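Long-range contacts in trichothecene 15-O-acetyltransferase TRI3 (Fusarium sporotrichioides, PDB 3FOT), which acetylates the 15-hydroxyl of trichothecene intermediates in the biosynthesis of Fusarium mycotoxins such as T-2 toxin: residues 440-445 / 479-484; 30-35 / 99-104; 332-337 / 360-365. All coordinates share one frame; numbering follows the deposited sequence.

Overall arrangement
The three contacts are separate: interaction 1 and interaction 3 have centres 23 Å apart and nearest atoms about 11 Å apart, interaction 2 and interaction 3 have centres 28 Å apart and nearest atoms about 10 Å apart, and 31 Å separates the centres of interactions 1 and 2. Along the chain they follow in series, 30-35 / 99-104 first, then 332-337 / 360-365, then 440-445 / 479-484. Two lie near the 15-deacetylcalonectrin-binding H414, interaction 3 the nearer: the side chain of A360 in interaction 3 is about 4 Å from that of H414, and that of C33 in interaction 2 about 10 Å. Interaction 1 lies away from this site.

Interaction 1 (440-445 / 479-484); sequences GINERF and RLDSWR
G440 and I441 pair with D481 and S482 in parallel register, and three backbone hydrogen bonds record it. Two are weak: G440 N to L480 O, and S482 N to G440 O, both bent. The third, N442 N to S482 O at 2.9 Å, is much straighter at 166°, although N442 has already left the strand for a short 3-10 turn. That turn is tied back on I441 O, which R444 N and R444 NE reach from opposite faces of the carbonyl plane.

The side-chain polar contacts centre on E443. Its chain bends at chi2 (88°), which turns CD back over the other segment; there the syn lone pair of OE2 takes the backbone N of R484 at 2.6 Å. The same OE2 also accepts from H448 NE2, so two donors hold the carboxylate. The other oxygen is linked through a water to S482: the water donates to E443 OE1 at 2.7 Å and lies 2.8 Å from S482 OG.

Van der Waals contact gathers at the W483 ring. E443 OE2 lies 3.6 Å above one face, offset toward the rim, with the carboxylate inclined 31° to the ring, while E443 N is at the edge in plane. N442 CB approaches W483 CE3 obliquely at 3.4 Å. Away from the ring, on the sheet face that I441 and S482 share, I441 CG1 meets S482 CB at 4.1 Å.

In the four-stranded mixed sheet, strand 435-441 is the outermost strand and 477-483 lies between it and 486-494, whose T488 bonds to the backbone of D481. W483 NE1 and R484 NE both donate to V462 O, which joins the end of strand 477-483 and the residue after it to strand 457-469 of the larger six-stranded sheet.

Interaction 2 (30-35 / 99-104); sequences QRRCVG and DDEVPA
R32 meets two carboxylates in two different ways, D99 at the edge of its guanidinium and E101 over a face. The carboxylate of E101 is nearly parallel to the guanidinium, with the planes 5° apart and OE1 3.8 Å above the centre. R32 NH1 and E101 OE1 are 3.9 Å apart, a long salt bridge between charges only, since no N-H is directed at OE1. D99 forms the closer salt bridge, gripped end-on: NH2 donates to OD2 at 2.9 Å and NH1 to OD1 at 3.0 Å, both oxygens close to the guanidinium plane. NH1 also donates to P103 O at 2.9 Å, so this one nitrogen bonds both D99 and a main-chain carbonyl.

D99 OD1 has a second donor, E101 N, which arrives from the face of the carboxylate opposite to NH1. This closes an Asx turn and probably fixes the rotation of the D99 carboxylate that R32 holds. The R32 chain bends at chi2 (73°) and again at chi3, and its CD passes P103 CB at 3.7 Å.

Beside this network the main chains are joined by C33 N to A104 O, 3.0 Å long and nearly straight at 169°. C33 SG adds apolar contact with P103 CB and, at 3.9 Å, with A104 CB.

The contact thus fastens the loop between strands 95-97 and 105-109 to the end of strand 28-32. The latter strand runs antiparallel to 105-109 in a four-stranded sheet, the backbones of R31 and I106 hydrogen-bonded. Helix 406-423, which carries H414, packs against V34 and V102, one residue from each segment.

Interaction 3 (332-337 / 360-365); sequences VFISPT and AAVVRI
The guanidinium of R364 has V332 CG1 over one face, 3.8 Å above the plane and offset toward the rim, while I334 CD1 comes obliquely to within 3.8 Å of NH1. Its charge is met by a salt bridge from NH2 to E366. On this same side of the ribbon, I334 CG2 and V362 CG1 are tightly packed at 3.4 Å. On the opposite side, V363 CG1 stands near the plane of the F333 ring at its edge, and I365 CD1 approaches F333 CD2 obliquely at 4.0 Å, the F333 and I365 side chains lying side by side.

Six backbone hydrogen bonds set the antiparallel register, a reciprocal pair each for F333 with I365, S335 with V363 and T337 with A361. The S335 pair measures 2.9 Å from S335 N to V363 O and 2.8 Å from V363 N to S335 O. The last, A361 N to T337 O, is longest at 3.2 Å, its donor 43° out of the carbonyl plane.

T337 OG1 bonds Y397 of helix 379-401, and Y255 of helix 246-264 touches P336 and V362. These features define a two-stranded antiparallel ribbon between helices, whose A360 end adjoins the substrate-binding H414 of this BAHD-superfamily acyltransferase.

Interaction 1 (440-445 / 479-484)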
ATOM      1  N   GLY A 440       1.895  -8.806   1.416  1.00 18.80           N
ATOM      2  CA  GLY A 440       2.373  -9.729   2.446  1.00 17.95           C
ATOM      3  C   GLY A 440       1.346 -10.039   3.509  1.00 17.13           C
ATOM      4  O   GLY A 440       0.158  -9.840   3.301  1.00 17.20           O
ATOM      5  N   ILE A 441       1.832 -10.467   4.668  1.00 16.75           N
ATOM      6  CA  ILE A 441       0.997 -10.969   5.758  1.00 15.62           C
ATOM      7  C   ILE A 441       0.624  -9.845   6.724  1.00 14.34           C
ATOM      8  O   ILE A 441       1.493  -9.254   7.352  1.00 13.82           O
ATOM      9  CB  ILE A 441       1.741 -12.099   6.482  1.00 15.98           C
ATOM     10  CG1 ILE A 441       1.988 -13.249   5.487  1.00 17.03           C
ATOM     11  CG2 ILE A 441       0.979 -12.551   7.732  1.00 16.12           C
ATOM     12  CD1 ILE A 441       2.877 -14.354   6.017  1.00 20.39           C
ATOM     13  N   ASN A 442      -0.672  -9.567   6.838  1.00 13.36           N
ATOM     14  CA  ASN A 442      -1.136  -8.403   7.572  1.00 12.13           C
ATOM     15  C   ASN A 442      -0.915  -8.517   9.081  1.00 12.82           C
ATOM     16  O   ASN A 442      -0.932  -7.511   9.774  1.00 11.60           O
ATOM     17  CB  ASN A 442      -2.604  -8.099   7.242  1.00 12.79           C
ATOM     18  CG  ASN A 442      -2.772  -7.358   5.940  1.00 14.57           C
ATOM     19  OD1 ASN A 442      -3.590  -7.734   5.067  1.00 16.07           O
ATOM     20  ND2 ASN A 442      -2.046  -6.282   5.805  1.00 10.72           N
ATOM     21  N   GLU A 443      -0.677  -9.740   9.582  1.00 11.79           N
ATOM     22  CA  GLU A 443      -0.384  -9.934  11.011  1.00 12.07           C
ATOM     23  C   GLU A 443       0.926  -9.276  11.451  1.00 12.56           C
ATOM     24  O   GLU A 443       1.139  -9.031  12.653  1.00 12.94           O
ATOM     25  CB  GLU A 443      -0.366 -11.435  11.350  1.00 12.76           C
ATOM     26  CG  GLU A 443      -1.775 -12.006  11.608  1.00 12.07           C
ATOM     27  CD  GLU A 443      -2.490 -12.510  10.346  1.00 12.41           C
ATOM     28  OE1 GLU A 443      -1.999 -12.291   9.202  1.00 11.95           O
ATOM     29  OE2 GLU A 443      -3.541 -13.167  10.515  1.00 13.15           O
ATOM     30  N   ARG A 444       1.815  -9.027  10.484  1.00 12.34           N
ATOM     31  CA  ARG A 444       3.037  -8.300  10.755  1.00 13.66           C
ATOM     32  C   ARG A 444       2.742  -6.935  11.341  1.00 12.81           C
ATOM     33  O   ARG A 444       3.540  -6.409  12.094  1.00 13.51           O
ATOM     34  CB  ARG A 444       3.879  -8.140   9.475  1.00 12.68           C
ATOM     35  CG  ARG A 444       4.358  -9.442   8.864  1.00 16.87           C
ATOM     36  CD  ARG A 444       5.337  -9.148   7.717  1.00 16.24           C
ATOM     37  NE  ARG A 444       4.606  -8.659   6.550  1.00 24.32           N
ATOM     38  CZ  ARG A 444       5.128  -7.950   5.548  1.00 27.51           C
ATOM     39  NH1 ARG A 444       6.408  -7.581   5.558  1.00 26.22           N
ATOM     40  NH2 ARG A 444       4.337  -7.571   4.555  1.00 29.02           N
ATOM     41  N   PHE A 445       1.591  -6.357  10.989  1.00 12.08           N
ATOM     42  CA  PHE A 445       1.331  -4.949  11.265  1.00 11.56           C
ATOM     43  C   PHE A 445       0.090  -4.635  12.088  1.00 10.79           C
ATOM     44  O   PHE A 445       0.061  -3.614  12.766  1.00 10.71           O
ATOM     45  CB  PHE A 445       1.202  -4.208   9.937  1.00 12.30           C
ATOM     46  CG  PHE A 445       2.298  -4.529   8.968  1.00 13.74           C
ATOM     47  CD1 PHE A 445       3.623  -4.371   9.336  1.00 15.29           C
ATOM     48  CD2 PHE A 445       1.993  -5.005   7.698  1.00 16.71           C
ATOM     49  CE1 PHE A 445       4.653  -4.670   8.445  1.00 17.43           C
ATOM     50  CE2 PHE A 445       3.024  -5.314   6.789  1.00 17.25           C
ATOM     51  CZ  PHE A 445       4.351  -5.136   7.179  1.00 15.71           C
ATOM     52  N   ARG A 479      -2.854  -7.039  -6.351  1.00 13.62           N
ATOM     53  CA  ARG A 479      -2.245  -7.034  -5.032  1.00 14.49           C
ATOM     54  C   ARG A 479      -2.549  -8.356  -4.315  1.00 13.88           C
ATOM     55  O   ARG A 479      -3.652  -8.882  -4.449  1.00 14.67           O
ATOM     56  CB  ARG A 479      -2.793  -5.878  -4.194  1.00 15.27           C
ATOM     57  CG  ARG A 479      -2.873  -4.512  -4.920  1.00 18.05           C
ATOM     58  CD  ARG A 479      -3.167  -3.403  -3.895  1.00 17.35           C
ATOM     59  NE  ARG A 479      -2.002  -3.124  -3.059  1.00 19.60           N
ATOM     60  CZ  ARG A 479      -1.029  -2.278  -3.359  1.00 20.06           C
ATOM     61  NH1 ARG A 479      -0.025  -2.118  -2.503  1.00 23.21           N
ATOM     62  NH2 ARG A 479      -1.053  -1.586  -4.494  1.00 23.16           N
ATOM     63  N   LEU A 480      -1.584  -8.873  -3.567  1.00 12.18           N
ATOM     64  CA  LEU A 480      -1.815 -10.065  -2.745  1.00 12.97           C
ATOM     65  C   LEU A 480      -1.527  -9.741  -1.294  1.00 13.50           C
ATOM     66  O   LEU A 480      -0.466  -9.205  -0.977  1.00 13.94           O
ATOM     67  CB  LEU A 480      -0.883 -11.210  -3.178  1.00 12.53           C
ATOM     68  CG  LEU A 480      -0.996 -12.534  -2.387  1.00 11.84           C
ATOM     69  CD1 LEU A 480      -2.273 -13.264  -2.728  1.00 11.44           C
ATOM     70  CD2 LEU A 480       0.236 -13.427  -2.571  1.00 13.09           C
ATOM     71  N   ASP A 481      -2.445 -10.074  -0.399  1.00 13.81           N
ATOM     72  CA  ASP A 481      -2.012 -10.130   0.997  1.00 14.81           C
ATOM     73  C   ASP A 481      -2.656 -11.288   1.731  1.00 13.64           C
ATOM     74  O   ASP A 481      -3.288 -12.143   1.103  1.00 14.40           O
ATOM     75  CB  ASP A 481      -2.119  -8.795   1.727  1.00 16.65           C
ATOM     76  CG  ASP A 481      -3.489  -8.231   1.721  1.00 19.09           C
ATOM     77  OD1 ASP A 481      -4.446  -8.981   1.415  1.00 22.62           O
ATOM     78  OD2 ASP A 481      -3.585  -7.016   2.066  1.00 22.01           O
ATOM     79  N   SER A 482      -2.493 -11.309   3.041  1.00 12.47           N
ATOM     80  CA  SER A 482      -2.964 -12.416   3.834  1.00 10.79           C
ATOM     81  C   SER A 482      -3.469 -11.915   5.165  1.00 10.53           C
ATOM     82  O   SER A 482      -2.887 -10.998   5.742  1.00  8.78           O
ATOM     83  CB  SER A 482      -1.822 -13.398   4.094  1.00 12.23           C
ATOM     84  OG  SER A 482      -2.325 -14.515   4.813  1.00 14.91           O
ATOM     85  N   TRP A 483      -4.540 -12.536   5.648  1.00  9.23           N
ATOM     86  CA  TRP A 483      -5.018 -12.266   7.012  1.00  9.27           C
ATOM     87  C   TRP A 483      -5.673 -13.510   7.556  1.00  9.49           C
ATOM     88  O   TRP A 483      -6.460 -14.130   6.846  1.00  9.66           O
ATOM     89  CB  TRP A 483      -6.014 -11.144   6.945  1.00  8.86           C
ATOM     90  CG  TRP A 483      -6.606 -10.679   8.231  1.00  9.25           C
ATOM     91  CD1 TRP A 483      -7.919 -10.716   8.578  1.00  8.83           C
ATOM     92  CD2 TRP A 483      -5.913 -10.057   9.311  1.00 10.02           C
ATOM     93  NE1 TRP A 483      -8.092 -10.160   9.839  1.00  9.18           N
ATOM     94  CE2 TRP A 483      -6.874  -9.755  10.308  1.00  8.44           C
ATOM     95  CE3 TRP A 483      -4.567  -9.740   9.549  1.00  8.80           C
ATOM     96  CZ2 TRP A 483      -6.541  -9.129  11.512  1.00  9.42           C
ATOM     97  CZ3 TRP A 483      -4.234  -9.117  10.764  1.00 10.25           C
ATOM     98  CH2 TRP A 483      -5.227  -8.813  11.723  1.00  8.63           C
ATOM     99  N   ARG A 484      -5.331 -13.893   8.795  1.00  9.08           N
ATOM    100  CA  ARG A 484      -5.946 -15.093   9.430  1.00 10.96           C
ATOM    101  C   ARG A 484      -5.802 -16.316   8.505  1.00 11.90           C
ATOM    102  O   ARG A 484      -6.746 -17.136   8.350  1.00 12.42           O
ATOM    103  CB  ARG A 484      -7.408 -14.857   9.779  1.00 10.61           C
ATOM    104  CG  ARG A 484      -7.570 -13.778  10.857  1.00 11.11           C
ATOM    105  CD  ARG A 484      -9.025 -13.500  11.077  1.00 12.14           C
ATOM    106  NE  ARG A 484      -9.222 -12.506  12.129  1.00 11.91           N
ATOM    107  CZ  ARG A 484      -9.263 -12.782  13.441  1.00 13.30           C
ATOM    108  NH1 ARG A 484      -9.456 -11.795  14.308  1.00 11.80           N
ATOM    109  NH2 ARG A 484      -9.142 -14.039  13.890  1.00 12.86           N
TER
HETATM  110  O   HOH W   1      -2.290 -14.458   7.592  1.00 13.68           O

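Interaction 2 (30-35 / 99-104)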
ATOM      1  N   GLN A  30      10.492  20.970   7.118  1.00 13.47           N
ATOM      2  CA  GLN A  30      10.077  20.545   5.807  1.00 14.29           C
ATOM      3  C   GLN A  30      11.183  19.758   5.114  1.00 13.53           C
ATOM      4  O   GLN A  30      12.370  19.888   5.459  1.00 14.07           O
ATOM      5  CB  GLN A  30       9.616  21.726   4.948  1.00 14.80           C
ATOM      6  CG  GLN A  30      10.729  22.650   4.469  1.00 18.28           C
ATOM      7  CD  GLN A  30      10.197  23.841   3.662  1.00 18.18           C
ATOM      8  OE1 GLN A  30       9.005  24.147   3.672  1.00 23.22           O
ATOM      9  NE2 GLN A  30      11.099  24.517   2.978  1.00 25.97           N
ATOM     10  N   ARG A  31      10.790  18.933   4.156  1.00 12.30           N
ATOM     11  CA  ARG A  31      11.784  18.280   3.293  1.00 12.69           C
ATOM     12  C   ARG A  31      11.270  18.088   1.881  1.00 13.05           C
ATOM     13  O   ARG A  31      10.054  17.894   1.658  1.00 12.59           O
ATOM     14  CB  ARG A  31      12.265  16.951   3.885  1.00 13.06           C
ATOM     15  CG  ARG A  31      11.218  15.855   3.869  1.00 10.92           C
ATOM     16  CD  ARG A  31      11.747  14.578   4.546  1.00 12.90           C
ATOM     17  NE  ARG A  31      10.679  13.573   4.643  1.00 13.63           N
ATOM     18  CZ  ARG A  31      10.339  12.737   3.657  1.00 12.42           C
ATOM     19  NH1 ARG A  31       9.354  11.861   3.849  1.00 13.73           N
ATOM     20  NH2 ARG A  31      10.961  12.795   2.473  1.00  9.19           N
ATOM     21  N   ARG A  32      12.198  18.147   0.921  1.00 12.41           N
ATOM     22  CA  ARG A  32      11.885  17.784  -0.457  1.00 12.85           C
ATOM     23  C   ARG A  32      11.721  16.267  -0.525  1.00 12.88           C
ATOM     24  O   ARG A  32      12.574  15.521  -0.049  1.00 13.63           O
ATOM     25  CB  ARG A  32      12.976  18.264  -1.417  1.00 12.47           C
ATOM     26  CG  ARG A  32      12.679  17.982  -2.884  1.00 14.93           C
ATOM     27  CD  ARG A  32      11.594  18.879  -3.461  1.00 15.53           C
ATOM     28  NE  ARG A  32      11.895  20.304  -3.267  1.00 16.85           N
ATOM     29  CZ  ARG A  32      11.229  21.301  -3.838  1.00 17.69           C
ATOM     30  NH1 ARG A  32      10.192  21.072  -4.645  1.00 15.18           N
ATOM     31  NH2 ARG A  32      11.610  22.548  -3.595  1.00 21.82           N
ATOM     32  N   CYS A  33      10.611  15.807  -1.100  1.00 12.65           N
ATOM     33  CA  CYS A  33      10.358  14.377  -1.144  1.00 12.19           C
ATOM     34  C   CYS A  33      11.305  13.702  -2.149  1.00 12.28           C
ATOM     35  O   CYS A  33      11.950  14.396  -2.966  1.00 12.62           O
ATOM     36  CB  CYS A  33       8.874  14.096  -1.442  1.00 12.48           C
ATOM     37  SG  CYS A  33       8.433  14.084  -3.179  1.00 13.51           S
ATOM     38  N   VAL A  34      11.409  12.367  -2.064  1.00 11.36           N
ATOM     39  CA  VAL A  34      12.460  11.629  -2.794  1.00 10.51           C
ATOM     40  C   VAL A  34      11.949  10.272  -3.246  1.00 10.53           C
ATOM     41  O   VAL A  34      11.104   9.669  -2.579  1.00  9.94           O
ATOM     42  CB  VAL A  34      13.764  11.475  -1.936  1.00 10.64           C
ATOM     43  CG1 VAL A  34      13.532  10.656  -0.645  1.00 11.30           C
ATOM     44  CG2 VAL A  34      14.915  10.844  -2.773  1.00 10.98           C
ATOM     45  N   GLY A  35      12.426   9.822  -4.407  1.00  9.37           N
ATOM     46  CA  GLY A  35      12.139   8.471  -4.852  1.00  9.38           C
ATOM     47  C   GLY A  35      10.663   8.287  -5.118  1.00  8.77           C
ATOM     48  O   GLY A  35      10.036   9.119  -5.774  1.00  9.20           O
ATOM     49  N   ASP A  99       6.284  23.656  -5.258  1.00 14.84           N
ATOM     50  CA  ASP A  99       6.680  24.799  -6.095  1.00 15.91           C
ATOM     51  C   ASP A  99       6.668  24.371  -7.553  1.00 16.60           C
ATOM     52  O   ASP A  99       5.824  23.566  -7.964  1.00 16.72           O
ATOM     53  CB  ASP A  99       8.017  25.396  -5.648  1.00 16.45           C
ATOM     54  CG  ASP A  99       9.130  24.377  -5.566  1.00 16.21           C
ATOM     55  OD1 ASP A  99       9.096  23.329  -6.263  1.00 18.50           O
ATOM     56  OD2 ASP A  99      10.061  24.641  -4.807  1.00 18.07           O
ATOM     57  N   ASP A 100       7.595  24.882  -8.355  1.00 17.23           N
ATOM     58  CA  ASP A 100       7.549  24.571  -9.776  1.00 18.65           C
ATOM     59  C   ASP A 100       8.262  23.264 -10.131  1.00 19.25           C
ATOM     60  O   ASP A 100       8.123  22.759 -11.256  1.00 20.82           O
ATOM     61  CB  ASP A 100       8.058  25.763 -10.586  1.00 18.97           C
ATOM     62  CG  ASP A 100       7.172  26.992 -10.404  1.00 21.74           C
ATOM     63  OD1 ASP A 100       5.925  26.879 -10.500  1.00 25.11           O
ATOM     64  OD2 ASP A 100       7.710  28.074 -10.150  1.00 25.79           O
ATOM     65  N   GLU A 101       8.983  22.703  -9.166  1.00 19.37           N
ATOM     66  CA  GLU A 101       9.688  21.439  -9.373  1.00 20.15           C
ATOM     67  C   GLU A 101       8.712  20.271  -9.343  1.00 18.17           C
ATOM     68  O   GLU A 101       7.589  20.387  -8.853  1.00 17.58           O
ATOM     69  CB  GLU A 101      10.773  21.238  -8.331  1.00 19.98           C
ATOM     70  CG  GLU A 101      11.783  22.388  -8.233  1.00 24.80           C
ATOM     71  CD  GLU A 101      12.979  22.042  -7.365  1.00 25.20           C
ATOM     72  OE1 GLU A 101      13.201  20.835  -7.091  1.00 32.57           O
ATOM     73  OE2 GLU A 101      13.709  22.981  -6.965  1.00 30.35           O
ATOM     74  N   VAL A 102       9.145  19.155  -9.910  1.00 16.91           N
ATOM     75  CA  VAL A 102       8.363  17.922  -9.874  1.00 15.60           C
ATOM     76  C   VAL A 102       8.147  17.349  -8.445  1.00 14.63           C
ATOM     77  O   VAL A 102       7.000  17.031  -8.084  1.00 13.10           O
ATOM     78  CB  VAL A 102       8.988  16.861 -10.822  1.00 15.82           C
ATOM     79  CG1 VAL A 102       8.505  15.457 -10.487  1.00 16.72           C
ATOM     80  CG2 VAL A 102       8.688  17.216 -12.288  1.00 16.53           C
ATOM     81  N   PRO A 103       9.233  17.178  -7.657  1.00 14.49           N
ATOM     82  CA  PRO A 103       9.048  16.637  -6.308  1.00 13.68           C
ATOM     83  C   PRO A 103       8.286  17.548  -5.339  1.00 13.66           C
ATOM     84  O   PRO A 103       8.556  18.757  -5.222  1.00 12.92           O
ATOM     85  CB  PRO A 103      10.476  16.308  -5.834  1.00 13.52           C
ATOM     86  CG  PRO A 103      11.378  17.122  -6.734  1.00 15.42           C
ATOM     87  CD  PRO A 103      10.669  17.355  -7.993  1.00 15.02           C
ATOM     88  N   ALA A 104       7.277  16.943  -4.717  1.00 13.00           N
ATOM     89  CA  ALA A 104       6.486  17.575  -3.668  1.00 11.83           C
ATOM     90  C   ALA A 104       7.337  17.966  -2.470  1.00 11.69           C
ATOM     91  O   ALA A 104       8.429  17.428  -2.254  1.00 11.33           O
ATOM     92  CB  ALA A 104       5.413  16.607  -3.199  1.00 11.69           C
TER

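Interaction 3 (332-337 / 360-365)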
ATOM      1  N   VAL A 332       9.855 -11.145 -24.239  1.00 23.51           N
ATOM      2  CA  VAL A 332      10.230 -11.382 -22.857  1.00 22.27           C
ATOM      3  C   VAL A 332       9.214 -10.666 -21.999  1.00 21.49           C
ATOM      4  O   VAL A 332       8.938  -9.487 -22.227  1.00 21.75           O
ATOM      5  CB  VAL A 332      11.630 -10.813 -22.553  1.00 22.63           C
ATOM      6  CG1 VAL A 332      12.125 -11.281 -21.184  1.00 21.65           C
ATOM      7  CG2 VAL A 332      12.614 -11.235 -23.636  1.00 22.93           C
ATOM      8  N   PHE A 333       8.649 -11.376 -21.026  1.00 19.81           N
ATOM      9  CA  PHE A 333       7.822 -10.711 -20.025  1.00 18.18           C
ATOM     10  C   PHE A 333       8.766  -9.971 -19.096  1.00 17.68           C
ATOM     11  O   PHE A 333       9.610 -10.582 -18.446  1.00 16.55           O
ATOM     12  CB  PHE A 333       6.949 -11.699 -19.254  1.00 17.00           C
ATOM     13  CG  PHE A 333       6.103 -11.038 -18.218  1.00 16.88           C
ATOM     14  CD1 PHE A 333       4.874 -10.482 -18.563  1.00 16.12           C
ATOM     15  CD2 PHE A 333       6.553 -10.936 -16.910  1.00 14.68           C
ATOM     16  CE1 PHE A 333       4.086  -9.817 -17.590  1.00 15.11           C
ATOM     17  CE2 PHE A 333       5.772 -10.282 -15.943  1.00 14.33           C
ATOM     18  CZ  PHE A 333       4.549  -9.735 -16.295  1.00 14.72           C
ATOM     19  N   ILE A 334       8.642  -8.649 -19.097  1.00 17.98           N
ATOM     20  CA  ILE A 334       9.478  -7.774 -18.283  1.00 17.93           C
ATOM     21  C   ILE A 334       8.528  -6.898 -17.471  1.00 17.69           C
ATOM     22  O   ILE A 334       7.609  -6.272 -18.012  1.00 18.03           O
ATOM     23  CB  ILE A 334      10.412  -6.890 -19.150  1.00 18.55           C
ATOM     24  CG1 ILE A 334      11.366  -7.761 -19.981  1.00 19.14           C
ATOM     25  CG2 ILE A 334      11.222  -5.916 -18.272  1.00 18.92           C
ATOM     26  CD1 ILE A 334      12.147  -6.996 -21.022  1.00 19.27           C
ATOM     27  N   SER A 335       8.753  -6.867 -16.170  1.00 16.47           N
ATOM     28  CA  SER A 335       7.901  -6.099 -15.282  1.00 16.48           C
ATOM     29  C   SER A 335       8.754  -5.406 -14.224  1.00 16.67           C
ATOM     30  O   SER A 335       9.352  -6.077 -13.374  1.00 16.58           O
ATOM     31  CB  SER A 335       6.868  -6.996 -14.599  1.00 16.02           C
ATOM     32  OG  SER A 335       6.010  -6.212 -13.780  1.00 15.44           O
ATOM     33  N   PRO A 336       8.800  -4.061 -14.277  1.00 17.46           N
ATOM     34  CA  PRO A 336       9.483  -3.269 -13.263  1.00 18.11           C
ATOM     35  C   PRO A 336       8.562  -3.237 -12.066  1.00 18.36           C
ATOM     36  O   PRO A 336       7.471  -2.650 -12.154  1.00 19.22           O
ATOM     37  CB  PRO A 336       9.577  -1.871 -13.900  1.00 18.28           C
ATOM     38  CG  PRO A 336       9.090  -2.021 -15.326  1.00 19.50           C
ATOM     39  CD  PRO A 336       8.186  -3.209 -15.309  1.00 17.87           C
ATOM     40  N   THR A 337       8.950  -3.920 -10.996  1.00 18.41           N
ATOM     41  CA  THR A 337       8.117  -4.010  -9.798  1.00 18.84           C
ATOM     42  C   THR A 337       8.695  -3.134  -8.683  1.00 19.35           C
ATOM     43  O   THR A 337       9.794  -2.588  -8.817  1.00 19.51           O
ATOM     44  CB  THR A 337       7.977  -5.470  -9.284  1.00 18.75           C
ATOM     45  OG1 THR A 337       9.276  -6.007  -9.004  1.00 19.10           O
ATOM     46  CG2 THR A 337       7.299  -6.359 -10.308  1.00 19.69           C
ATOM     47  N   ALA A 360      13.106  -0.930  -6.272  1.00 13.76           N
ATOM     48  CA  ALA A 360      12.681  -1.412  -7.578  1.00 14.79           C
ATOM     49  C   ALA A 360      13.455  -2.685  -7.927  1.00 14.79           C
ATOM     50  O   ALA A 360      14.578  -2.883  -7.458  1.00 14.27           O
ATOM     51  CB  ALA A 360      12.949  -0.343  -8.619  1.00 14.52           C
ATOM     52  N   ALA A 361      12.821  -3.566  -8.705  1.00 14.69           N
ATOM     53  CA  ALA A 361      13.478  -4.737  -9.301  1.00 14.35           C
ATOM     54  C   ALA A 361      12.819  -4.974 -10.650  1.00 14.88           C
ATOM     55  O   ALA A 361      11.768  -4.403 -10.933  1.00 15.60           O
ATOM     56  CB  ALA A 361      13.323  -5.994  -8.407  1.00 13.89           C
ATOM     57  N   VAL A 362      13.426  -5.800 -11.496  1.00 14.33           N
ATOM     58  CA  VAL A 362      12.815  -6.089 -12.780  1.00 14.71           C
ATOM     59  C   VAL A 362      12.637  -7.598 -12.870  1.00 14.75           C
ATOM     60  O   VAL A 362      13.611  -8.357 -12.835  1.00 15.00           O
ATOM     61  CB  VAL A 362      13.638  -5.556 -13.994  1.00 15.01           C
ATOM     62  CG1 VAL A 362      12.934  -5.881 -15.292  1.00 14.76           C
ATOM     63  CG2 VAL A 362      13.852  -4.047 -13.892  1.00 16.31           C
ATOM     64  N   VAL A 363      11.381  -8.019 -12.920  1.00 14.71           N
ATOM     65  CA  VAL A 363      11.043  -9.420 -13.186  1.00 15.21           C
ATOM     66  C   VAL A 363      11.171  -9.688 -14.693  1.00 14.53           C
ATOM     67  O   VAL A 363      10.658  -8.927 -15.507  1.00 14.27           O
ATOM     68  CB  VAL A 363       9.605  -9.714 -12.707  1.00 15.53           C
ATOM     69  CG1 VAL A 363       9.135 -11.127 -13.120  1.00 15.03           C
ATOM     70  CG2 VAL A 363       9.539  -9.549 -11.215  1.00 15.18           C
ATOM     71  N   ARG A 364      11.831 -10.791 -15.044  1.00 15.11           N
ATOM     72  CA  ARG A 364      12.015 -11.189 -16.427  1.00 15.72           C
ATOM     73  C   ARG A 364      11.707 -12.656 -16.602  1.00 15.91           C
ATOM     74  O   ARG A 364      12.227 -13.494 -15.860  1.00 16.48           O
ATOM     75  CB  ARG A 364      13.456 -10.934 -16.873  1.00 16.50           C
ATOM     76  CG  ARG A 364      13.856  -9.493 -16.933  1.00 18.75           C
ATOM     77  CD  ARG A 364      15.331  -9.375 -17.341  1.00 22.29           C
ATOM     78  NE  ARG A 364      15.692 -10.365 -18.365  1.00 25.88           N
ATOM     79  CZ  ARG A 364      15.676 -10.154 -19.678  1.00 28.93           C
ATOM     80  NH1 ARG A 364      15.325  -8.971 -20.177  1.00 30.85           N
ATOM     81  NH2 ARG A 364      16.016 -11.137 -20.502  1.00 30.10           N
ATOM     82  N   ILE A 365      10.844 -12.964 -17.566  1.00 16.08           N
ATOM     83  CA  ILE A 365      10.564 -14.361 -17.900  1.00 16.74           C
ATOM     84  C   ILE A 365      10.699 -14.489 -19.423  1.00 17.60           C
ATOM     85  O   ILE A 365       9.962 -13.849 -20.163  1.00 17.11           O
ATOM     86  CB  ILE A 365       9.153 -14.831 -17.442  1.00 15.95           C
ATOM     87  CG1 ILE A 365       8.952 -14.620 -15.922  1.00 17.19           C
ATOM     88  CG2 ILE A 365       8.914 -16.305 -17.874  1.00 18.14           C
ATOM     89  CD1 ILE A 365       7.503 -14.588 -15.479  1.00 17.61           C
TER